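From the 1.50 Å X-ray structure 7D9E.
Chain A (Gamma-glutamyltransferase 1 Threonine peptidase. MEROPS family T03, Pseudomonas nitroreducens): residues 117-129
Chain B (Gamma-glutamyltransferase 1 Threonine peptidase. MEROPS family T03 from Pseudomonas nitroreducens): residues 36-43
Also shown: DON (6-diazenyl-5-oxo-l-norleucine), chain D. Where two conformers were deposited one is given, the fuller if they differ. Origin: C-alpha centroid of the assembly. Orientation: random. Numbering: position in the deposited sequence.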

# COMPACT_ATOMS: atom_id res chain seq x y z
N LEU A 117 11.84 13.08 12.88
CA LEU A 117 10.72 13.98 13.18
C LEU A 117 9.52 13.72 12.28
O LEU A 117 8.37 13.95 12.69
CB LEU A 117 11.17 15.44 13.07
CG LEU A 117 10.16 16.46 13.58
CD1 LEU A 117 9.88 16.31 15.07
CD2 LEU A 117 10.69 17.87 13.28
N SER A 118 9.74 13.26 11.06
CA SER A 118 8.64 12.90 10.17
C SER A 118 8.21 11.45 10.34
O SER A 118 7.34 10.98 9.60
CB SER A 118 9.08 13.16 8.72
OG SER A 118 10.17 12.33 8.37
N LEU A 119 8.79 10.73 11.31
CA LEU A 119 8.42 9.33 11.52
C LEU A 119 7.88 9.02 12.90
O LEU A 119 7.11 8.06 13.04
CB LEU A 119 9.63 8.42 11.28
CG LEU A 119 10.07 8.26 9.82
CD1 LEU A 119 11.39 7.50 9.80
CD2 LEU A 119 9.02 7.55 9.03
N VAL A 120 8.27 9.78 13.92
CA VAL A 120 7.95 9.47 15.31
C VAL A 120 7.30 10.69 15.93
O VAL A 120 7.83 11.79 15.83
CB VAL A 120 9.22 9.10 16.09
CG1 VAL A 120 8.87 8.85 17.56
CG2 VAL A 120 9.88 7.88 15.44
N GLY A 121 6.15 10.49 16.57
CA GLY A 121 5.50 11.56 17.30
C GLY A 121 4.43 12.26 16.48
O GLY A 121 4.17 11.95 15.32
N ALA A 122 3.79 13.25 17.12
CA ALA A 122 2.53 13.73 16.59
C ALA A 122 2.71 14.57 15.32
O ALA A 122 1.81 14.61 14.48
CB ALA A 122 1.75 14.52 17.63
N LYS A 123 3.85 15.24 15.18
CA LYS A 123 4.06 16.05 13.98
C LYS A 123 4.28 15.21 12.73
O LYS A 123 4.27 15.76 11.62
CB LYS A 123 5.23 16.99 14.21
CG LYS A 123 4.97 18.01 15.30
CD LYS A 123 5.90 19.21 15.14
CE LYS A 123 5.73 20.24 16.26
NZ LYS A 123 6.82 20.13 17.25
N ALA A 124 4.44 13.89 12.87
CA ALA A 124 4.60 13.00 11.73
C ALA A 124 3.28 12.62 11.07
O ALA A 124 3.31 11.97 10.01
CB ALA A 124 5.33 11.73 12.17
N ALA A 125 2.14 13.00 11.65
CA ALA A 125 0.86 12.49 11.20
C ALA A 125 0.19 13.38 10.16
O ALA A 125 0.13 14.61 10.30
CB ALA A 125 -0.08 12.33 12.39
N GLY A 126 -0.33 12.74 9.11
CA GLY A 126 -1.32 13.37 8.26
C GLY A 126 -2.72 13.18 8.81
O GLY A 126 -2.96 12.37 9.70
N VAL A 127 -3.66 13.94 8.25
CA VAL A 127 -5.06 13.85 8.68
C VAL A 127 -5.61 12.49 8.24
O VAL A 127 -5.57 12.18 7.04
CB VAL A 127 -5.89 14.99 8.08
CG1 VAL A 127 -7.33 14.85 8.55
CG2 VAL A 127 -5.30 16.36 8.46
N PRO A 128 -6.11 11.64 9.15
CA PRO A 128 -6.50 10.28 8.75
C PRO A 128 -7.69 10.25 7.80
O PRO A 128 -8.65 11.00 7.98
CB PRO A 128 -6.86 9.60 10.08
CG PRO A 128 -6.08 10.35 11.13
CD PRO A 128 -6.09 11.80 10.63
N GLY A 129 -7.64 9.32 6.84
CA GLY A 129 -8.70 9.17 5.86
C GLY A 129 -9.52 7.89 5.93
O GLY A 129 -10.59 7.82 5.33
N LEU B 36 -3.76 4.16 16.86
CA LEU B 36 -2.49 4.76 16.49
C LEU B 36 -2.67 5.79 15.39
O LEU B 36 -3.48 5.61 14.47
CB LEU B 36 -1.54 3.69 15.96
CG LEU B 36 -0.97 2.82 17.08
CD1 LEU B 36 -0.59 1.45 16.57
CD2 LEU B 36 0.20 3.54 17.76
N LEU B 37 -1.86 6.83 15.43
CA LEU B 37 -1.79 7.79 14.35
C LEU B 37 -0.65 7.47 13.39
O LEU B 37 0.44 7.07 13.81
CB LEU B 37 -1.58 9.20 14.92
CG LEU B 37 -2.81 9.79 15.60
CD1 LEU B 37 -2.45 11.09 16.27
CD2 LEU B 37 -3.92 10.01 14.61
N ASN B 38 -0.92 7.66 12.10
CA ASN B 38 0.05 7.41 11.06
C ASN B 38 1.28 8.32 11.15
O ASN B 38 1.30 9.36 11.83
CB ASN B 38 -0.60 7.68 9.70
CG ASN B 38 -0.89 9.15 9.49
OD1 ASN B 38 -0.04 9.90 9.01
ND2 ASN B 38 -2.10 9.58 9.88
N ASP B 39 2.35 7.90 10.45
CA ASP B 39 3.49 8.79 10.16
C ASP B 39 3.64 8.98 8.66
O ASP B 39 4.76 8.92 8.13
CB ASP B 39 4.80 8.37 10.85
CG ASP B 39 5.29 6.94 10.54
OD1 ASP B 39 4.65 6.25 9.76
OD2 ASP B 39 6.32 6.54 11.15
N GLU B 40 2.53 9.25 7.97
CA GLU B 40 2.55 9.35 6.51
C GLU B 40 3.29 10.58 6.01
O GLU B 40 3.67 10.62 4.83
CB GLU B 40 1.13 9.37 5.98
CG GLU B 40 0.90 8.56 4.75
CD GLU B 40 0.89 7.07 5.03
OE1 GLU B 40 -0.01 6.59 5.77
OE2 GLU B 40 1.76 6.37 4.47
N MET B 41 3.51 11.57 6.87
CA MET B 41 4.18 12.79 6.41
C MET B 41 5.56 12.49 5.83
O MET B 41 6.06 13.26 5.00
CB MET B 41 4.28 13.84 7.57
CG MET B 41 2.85 14.29 7.98
SD MET B 41 2.05 15.37 6.67
CE MET B 41 3.20 16.77 6.79
N ASP B 42 6.17 11.37 6.21
CA ASP B 42 7.49 11.05 5.70
C ASP B 42 7.47 10.68 4.21
O ASP B 42 8.54 10.60 3.59
CB ASP B 42 8.14 9.91 6.49
CG ASP B 42 9.59 9.70 6.11
OD1 ASP B 42 10.40 10.62 6.37
OD2 ASP B 42 9.95 8.63 5.58
N ASP B 43 6.31 10.45 3.64
CA ASP B 43 6.22 10.18 2.21
C ASP B 43 6.33 11.45 1.36
O ASP B 43 6.52 11.33 0.14
CB ASP B 43 4.92 9.45 1.94
CG ASP B 43 5.02 7.95 2.17
OD1 ASP B 43 6.14 7.43 2.48
OD2 ASP B 43 3.98 7.27 2.09
O DON D . 2.16 4.98 0.83
C DON D . 3.36 4.39 0.67
OXT DON D . 3.78 4.19 -0.46
CA DON D . 3.95 3.95 2.00
N DON D . 3.65 4.90 3.05
CB DON D . 3.41 2.51 2.14
C1E DON D . 3.71 1.92 3.48
C1D DON D . 3.40 0.45 3.42
O1J DON D . 2.93 -0.09 2.40

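Along chain B the contact begins with apolar packing. L36(B) lies out of reach of the chain A stretch, but L37(B) points its CA-to-CB bond toward it and meets two small surfaces: its CB lies 4.3 Å from CB of A125(A), and its CD2 lies 4.1 Å from CG of P128(A). These are van der Waals separations, without polar character.

N38(B) supplies the most directional evidence. Its CA-to-CB bond runs sideways, yet chi1 of 68° (p) and chi2 of 88° bring the amide to the backbone of G126(A), where it reads both polar groups of one residue. N of G126(A) donates to OD1 of N38(B) at 2.9 Å with an N-H...O angle of 157°, and ND2 of N38(B) donates to O of G126(A), also at 2.9 Å and nearly straight at 174°. The same OD1 accepts from N of E40(B) at 2.8 Å and 166°, so the amide that grips chain A also braces the turn of its own chain. The main-chain O of N38(B) is less well served: CA of A125(A) approaches to 3.2 Å in a CA-H...O contact, with an angle of 127° at the hydrogen, but this buried oxygen has no conventional partner in the model.

At D39(B) the backbones come close, its CA lying 4.6 Å from CA of A124(A). The CA of D39(B) makes a CA-H...O contact of 3.2 Å with O of A124(A), at 138°, while CB of D39(B) packs 3.6 Å from CB of A124(A). OD2 of D39(B) lies 2.6 Å from O of L119(A); heavy-atom positions alone leave the proton unresolved.

E40(B) opens a 3-10 segment and its side-chain end leads away from the chain A stretch. Its OE2 instead accepts from N of DON at 2.8 Å. Its own N is 3.5 Å from O of A124(A), but the angle is too poor for a hydrogen bond. That carbonyl is taken by M41(B), whose N donates to O of A124(A) at 3.2 Å and 154°. The M41(B) side chain, m at all three chi angles, lies along the same segment, with CG 3.1 Å from O of A124(A) and 3.6 Å from C of A125(A).

D42(B) points toward the chain A stretch and, with chi1 at -171° (t), places OD1 to accept from OG of S118(A) at 2.6 Å, a short bond. Its CB also packs 3.6 Å from CD2 of L119(A). D43(B) makes no contact with the chain A stretch; its OD2 accepts from N of DON at 2.6 Å.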